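Local coordinates for kcn28 (Kitasatospora, PDB 6J31), which is of undetermined function but has the GT-B fold, two Rossmann-like domains facing each other across a cleft, at residues M318-Q323 against G338-I343; T36-P41 against V55-A60. All blocks are in the same frame, centred on the assembly; numbering follows the deposited sequence.

Contact 1 of 2, residues M318-Q323 against G338-I343; sequences MVVAPQ and GIARRI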
loop_
_atom_site.group_PDB
_atom_site.type_symbol
_atom_site.label_atom_id
_atom_site.label_comp_id
_atom_site.label_asym_id
_atom_site.label_seq_id
_atom_site.Cartn_x
_atom_site.Cartn_y
_atom_site.Cartn_z
ATOM N N MET A 318 12.650 -6.433 10.656
ATOM C CA MET A 318 11.648 -7.229 9.966
ATOM C C MET A 318 12.257 -8.461 9.311
ATOM O O MET A 318 13.363 -8.413 8.767
ATOM C CB MET A 318 10.913 -6.381 8.918
ATOM C CG MET A 318 10.023 -5.311 9.551
ATOM S SD MET A 318 9.348 -4.103 8.400
ATOM C CE MET A 318 10.683 -2.905 8.358
ATOM N N VAL A 319 11.524 -9.567 9.385
ATOM C CA VAL A 319 11.765 -10.744 8.562
ATOM C C VAL A 319 10.694 -10.747 7.482
ATOM O O VAL A 319 9.497 -10.804 7.787
ATOM C CB VAL A 319 11.729 -12.037 9.394
ATOM C CG1 VAL A 319 11.848 -13.250 8.487
ATOM C CG2 VAL A 319 12.839 -12.034 10.434
ATOM N N VAL A 320 11.111 -10.649 6.224
ATOM C CA VAL A 320 10.204 -10.405 5.111
ATOM C C VAL A 320 10.059 -11.683 4.296
ATOM O O VAL A 320 11.057 -12.336 3.972
ATOM C CB VAL A 320 10.702 -9.246 4.231
ATOM C CG1 VAL A 320 9.674 -8.915 3.167
ATOM C CG2 VAL A 320 11.007 -8.032 5.084
ATOM N N ALA A 321 8.814 -12.031 3.959
ATOM C CA ALA A 321 8.488 -13.206 3.154
ATOM C C ALA A 321 7.672 -12.739 1.955
ATOM O O ALA A 321 6.437 -12.860 1.944
ATOM C CB ALA A 321 7.726 -14.254 3.964
ATOM N N PRO A 322 8.325 -12.211 0.923
ATOM C CA PRO A 322 7.583 -11.620 -0.195
ATOM C C PRO A 322 6.836 -12.673 -0.998
ATOM O O PRO A 322 7.287 -13.811 -1.154
ATOM C CB PRO A 322 8.682 -10.960 -1.034
ATOM C CG PRO A 322 9.893 -11.788 -0.742
ATOM C CD PRO A 322 9.782 -12.146 0.714
ATOM N N GLN A 323 5.672 -12.275 -1.511
ATOM C CA GLN A 323 4.855 -13.163 -2.330
ATOM C C GLN A 323 4.207 -12.398 -3.479
ATOM O O GLN A 323 4.486 -12.672 -4.649
ATOM C CB GLN A 323 3.786 -13.854 -1.471
ATOM C CG GLN A 323 4.329 -14.513 -0.201
ATOM C CD GLN A 323 3.686 -15.845 0.117
ATOM O OE1 GLN A 323 2.883 -16.362 -0.659
ATOM N NE2 GLN A 323 4.035 -16.409 1.270
ATOM N N GLY A 338 19.760 -2.858 5.445
ATOM C CA GLY A 338 20.409 -3.516 6.564
ATOM C C GLY A 338 19.563 -3.615 7.813
ATOM O O GLY A 338 20.107 -3.586 8.922
ATOM N N ILE A 339 18.242 -3.716 7.667
ATOM C CA ILE A 339 17.345 -3.786 8.814
ATOM C C ILE A 339 16.401 -4.973 8.681
ATOM O O ILE A 339 15.394 -5.055 9.393
ATOM C CB ILE A 339 16.539 -2.484 8.975
ATOM C CG1 ILE A 339 15.751 -2.196 7.701
ATOM C CG2 ILE A 339 17.445 -1.312 9.332
ATOM C CD1 ILE A 339 14.415 -1.577 7.965
ATOM N N ALA A 340 16.700 -5.897 7.770
ATOM C CA ALA A 340 15.750 -6.960 7.481
ATOM C C ALA A 340 16.473 -8.196 6.967
ATOM O O ALA A 340 17.620 -8.135 6.522
ATOM C CB ALA A 340 14.697 -6.501 6.467
ATOM N N ARG A 341 15.770 -9.326 7.031
ATOM C CA ARG A 341 16.224 -10.591 6.475
ATOM C C ARG A 341 15.098 -11.136 5.608
ATOM O O ARG A 341 13.925 -11.054 5.988
ATOM C CB ARG A 341 16.550 -11.598 7.587
ATOM C CG ARG A 341 17.854 -11.359 8.351
ATOM C CD ARG A 341 18.911 -12.424 8.116
ATOM N NE ARG A 341 19.865 -12.480 9.225
ATOM C CZ ARG A 341 20.695 -11.502 9.580
ATOM N NH1 ARG A 341 20.710 -10.354 8.915
ATOM N NH2 ARG A 341 21.509 -11.676 10.613
ATOM N N ARG A 342 15.439 -11.675 4.442
ATOM C CA ARG A 342 14.443 -12.237 3.538
ATOM C C ARG A 342 14.411 -13.758 3.651
ATOM O O ARG A 342 15.459 -14.407 3.721
ATOM C CB ARG A 342 14.727 -11.813 2.095
ATOM C CG ARG A 342 13.723 -12.315 1.072
ATOM C CD ARG A 342 13.997 -11.706 -0.294
ATOM N NE ARG A 342 13.088 -12.209 -1.319
ATOM C CZ ARG A 342 12.946 -11.670 -2.527
ATOM N NH1 ARG A 342 13.658 -10.604 -2.869
ATOM N NH2 ARG A 342 12.092 -12.197 -3.395
ATOM N N ILE A 343 13.200 -14.325 3.683
ATOM C CA ILE A 343 13.000 -15.769 3.734
ATOM C C ILE A 343 11.909 -16.165 2.747
ATOM O O ILE A 343 11.119 -15.336 2.290
ATOM C CB ILE A 343 12.626 -16.276 5.145
ATOM C CG1 ILE A 343 11.225 -15.797 5.529
ATOM C CG2 ILE A 343 13.651 -15.830 6.172
ATOM C CD1 ILE A 343 10.735 -16.362 6.839
#
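Met-318 and Ile-339 start the pairing with a weak backbone bond, Met-318 N to Ile-339 O at 3.3 Å. From there the two strands run parallel, their axes 20° apart, and four backbone bonds in all join the segments. Met-318 O accepts Arg-341 N at 3.1 Å in the carbonyl plane; Arg-341 O accepts Val-320 N at 2.9 Å, nearly in line with the carbonyl (C=O...N 166°). Val-320 O takes Ile-343 N at 2.9 Å. Arg-341 and Val-320 therefore each use both backbone N and O in the pairing. On its other edge, strand 318-320 meets strand 298-301: Val-319 makes backbone hydrogen bonds to Phe-299 and Thr-301, Ala-321 another to Thr-301, and Ala-321 O receives ND1 of His-302.

The charged ends of the two arginines pair outside the segments, Arg-342 NH1 with Glu-332 and Arg-341 NH2 with Glu-359, both salt bridges. With CG anti to the backbone N (chi1 -178°) and its chain extended to NE, Arg-342 crosses Pro-322 at about a right angle; Pro-322 CG lies over one guanidinium face, 3.3 Å from Arg-342 NE.

Apolar contacts occur on both faces of the pair. Val-319 CG1 meets Ile-343 CD1 at 3.7 Å on the face covered by helix 350-362, whereas Val-320 CG2 and Ala-340 CB, 4.2 Å apart, share the face under helix 327-336. Gly-338, at positive phi, closes that helix in a Schellman motif. Strand 318-320, helix 327-336 and strand 340-342 form a beta-alpha-beta crossover at the edge of the parallel sheet, as in the Rossmann-like C-terminal domain of GT-B proteins.

Contact 2 of 2, residues T36-P41 against V55-A60; sequences TYANDP and VPYTSA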
loop_
_atom_site.group_PDB
_atom_site.type_symbol
_atom_site.label_atom_id
_atom_site.label_comp_id
_atom_site.label_asym_id
_atom_site.label_seq_id
_atom_site.Cartn_x
_atom_site.Cartn_y
_atom_site.Cartn_z
ATOM N N THR A 36 -14.958 15.910 -1.613
ATOM C CA THR A 36 -15.798 14.775 -1.961
ATOM C C THR A 36 -14.895 13.582 -2.236
ATOM O O THR A 36 -13.777 13.739 -2.738
ATOM C CB THR A 36 -16.689 15.066 -3.174
ATOM O OG1 THR A 36 -15.888 15.458 -4.295
ATOM C CG2 THR A 36 -17.676 16.185 -2.838
ATOM N N TYR A 37 -15.364 12.394 -1.867
ATOM C CA TYR A 37 -14.570 11.175 -1.968
ATOM C C TYR A 37 -15.406 10.123 -2.686
ATOM O O TYR A 37 -16.377 9.605 -2.124
ATOM C CB TYR A 37 -14.134 10.704 -0.578
ATOM C CG TYR A 37 -13.040 9.661 -0.555
ATOM C CD1 TYR A 37 -12.804 8.829 -1.646
ATOM C CD2 TYR A 37 -12.228 9.516 0.561
ATOM C CE1 TYR A 37 -11.804 7.880 -1.616
ATOM C CE2 TYR A 37 -11.226 8.570 0.597
ATOM C CZ TYR A 37 -11.017 7.758 -0.493
ATOM O OH TYR A 37 -10.013 6.816 -0.457
ATOM N N ALA A 38 -15.020 9.806 -3.917
ATOM C CA ALA A 38 -15.714 8.811 -4.721
ATOM C C ALA A 38 -15.090 7.444 -4.485
ATOM O O ALA A 38 -13.884 7.264 -4.685
ATOM C CB ALA A 38 -15.662 9.177 -6.204
ATOM N N ASN A 39 -15.906 6.489 -4.050
ATOM C CA ASN A 39 -15.435 5.130 -3.842
ATOM C C ASN A 39 -16.641 4.206 -3.754
ATOM O O ASN A 39 -17.787 4.654 -3.655
ATOM C CB ASN A 39 -14.559 5.031 -2.593
ATOM C CG ASN A 39 -13.488 3.973 -2.725
ATOM O OD1 ASN A 39 -13.686 2.949 -3.384
ATOM N ND2 ASN A 39 -12.329 4.229 -2.130
ATOM N N ASP A 40 -16.364 2.907 -3.785
ATOM C CA ASP A 40 -17.419 1.910 -3.686
ATOM C C ASP A 40 -18.074 1.977 -2.306
ATOM O O ASP A 40 -17.396 2.233 -1.309
ATOM C CB ASP A 40 -16.849 0.515 -3.943
ATOM C CG ASP A 40 -17.925 -0.556 -4.049
ATOM O OD1 ASP A 40 -18.495 -0.930 -3.001
ATOM O OD2 ASP A 40 -18.193 -1.035 -5.176
ATOM N N PRO A 41 -19.391 1.780 -2.217
ATOM C CA PRO A 41 -20.050 1.848 -0.904
ATOM C C PRO A 41 -19.548 0.817 0.092
ATOM O O PRO A 41 -19.753 0.997 1.297
ATOM C CB PRO A 41 -21.530 1.616 -1.244
ATOM C CG PRO A 41 -21.655 2.039 -2.664
ATOM C CD PRO A 41 -20.366 1.627 -3.309
ATOM N N VAL A 55 -19.083 9.911 -2.316
ATOM C CA VAL A 55 -19.716 9.884 -3.629
ATOM C C VAL A 55 -19.699 8.432 -4.090
ATOM O O VAL A 55 -18.666 7.952 -4.570
ATOM C CB VAL A 55 -18.995 10.819 -4.614
ATOM C CG1 VAL A 55 -19.596 10.722 -6.009
ATOM C CG2 VAL A 55 -19.033 12.248 -4.104
ATOM N N PRO A 56 -20.792 7.688 -3.939
ATOM C CA PRO A 56 -20.744 6.250 -4.224
ATOM C C PRO A 56 -20.734 5.954 -5.714
ATOM O O PRO A 56 -21.392 6.625 -6.511
ATOM C CB PRO A 56 -22.023 5.719 -3.567
ATOM C CG PRO A 56 -22.977 6.876 -3.663
ATOM C CD PRO A 56 -22.123 8.113 -3.460
ATOM N N TYR A 57 -19.936 4.958 -6.086
ATOM C CA TYR A 57 -19.970 4.370 -7.414
ATOM C C TYR A 57 -19.738 2.877 -7.257
ATOM O O TYR A 57 -19.136 2.425 -6.280
ATOM C CB TYR A 57 -18.931 5.003 -8.363
ATOM C CG TYR A 57 -17.511 4.507 -8.183
ATOM C CD1 TYR A 57 -17.076 3.334 -8.794
ATOM C CD2 TYR A 57 -16.600 5.212 -7.403
ATOM C CE1 TYR A 57 -15.783 2.874 -8.628
ATOM C CE2 TYR A 57 -15.299 4.757 -7.236
ATOM C CZ TYR A 57 -14.899 3.587 -7.851
ATOM O OH TYR A 57 -13.613 3.116 -7.699
ATOM N N THR A 58 -20.208 2.111 -8.237
ATOM C CA THR A 58 -20.116 0.659 -8.190
ATOM C C THR A 58 -18.796 0.215 -8.807
ATOM O O THR A 58 -18.540 0.454 -9.991
ATOM C CB THR A 58 -21.295 0.013 -8.913
ATOM O OG1 THR A 58 -22.513 0.387 -8.259
ATOM C CG2 THR A 58 -21.165 -1.508 -8.909
ATOM N N SER A 59 -17.958 -0.416 -7.992
ATOM C CA SER A 59 -16.677 -0.924 -8.446
ATOM C C SER A 59 -16.850 -2.288 -9.094
ATOM O O SER A 59 -17.675 -3.098 -8.659
ATOM C CB SER A 59 -15.701 -1.032 -7.276
ATOM O OG SER A 59 -14.503 -1.684 -7.662
ATOM N N ALA A 60 -16.074 -2.535 -10.142
ATOM C CA ALA A 60 -16.004 -3.850 -10.758
ATOM C C ALA A 60 -14.862 -4.686 -10.197
ATOM O O ALA A 60 -14.712 -5.844 -10.596
ATOM C CB ALA A 60 -15.855 -3.722 -12.278
HETATM O O HOH W 1 -19.351 -3.443 -6.231
#
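Thr-36 CB lies 3.8 Å from Val-55 CG2, while the Thr-36 hydroxyl bonds to His-6 and Tyr-96. Tyr-37 O accepts Val-55 N at 2.7 Å, straight at the hydrogen (170°) but from 44° out of the carbonyl plane. Ala-38 bridges Val-55 in parallel pairing, and its O lies in the plane of the Tyr-57 ring, at the edge. Asn-39 N reaches Val-55 O at 3.2 Å, and Asn-39 O takes Tyr-57 N at 3.3 Å. Asn-39 OD1 accepts Asp-40 N at 2.7 Å, and that N stands over one face of the Tyr-57 ring, offset toward its rim.

In Asp-40, CG sits anti to the backbone N (chi1 -172°), and the carboxylate turns OD2 to Ser-59 N at 2.9 Å through its anti lone pair. A water donates to OD2 and to Ser-59 O, while OD1 accepts Ser-42 N. Pro-41 CG ends the contact 3.8 Å from Pro-56 CB, the two side chains crossing at about a right angle.

Strand 34-39, helix 44-49 and strand 53-56 form a beta-alpha-beta unit at the parallel sheet's edge, 53-56 outermost; strand 6-10 flanks 34-39, helix 44-49 packs on Tyr-37 and Asn-39, and helix 74-96 on Ala-38, Val-55 and Tyr-57.

Contact 2 is complete in the chain before contact 1 begins, and the two lie on opposite sides of the chain's centre, with centres about 35 Å apart and nearest atoms about 21 Å apart. They share no sheet. Contact 2 joins strand 34-39 to the outermost strand 53-56 of the seven-stranded parallel sheet, and contact 1 joins strand 318-320 to the outermost strand 340-342 of the six-stranded one. Each pairs the two strands of a beta-alpha-beta unit at one margin of its sheet, consistent with the two Rossmann-like domains of a GT-B fold. The bound (2E,2'E)-3,3'-(1,2-phenylene)di(prop-2-enoic acid) meets residues from both halves of the chain, including His-17 and Asn-325, the latter just beyond segment 318-323.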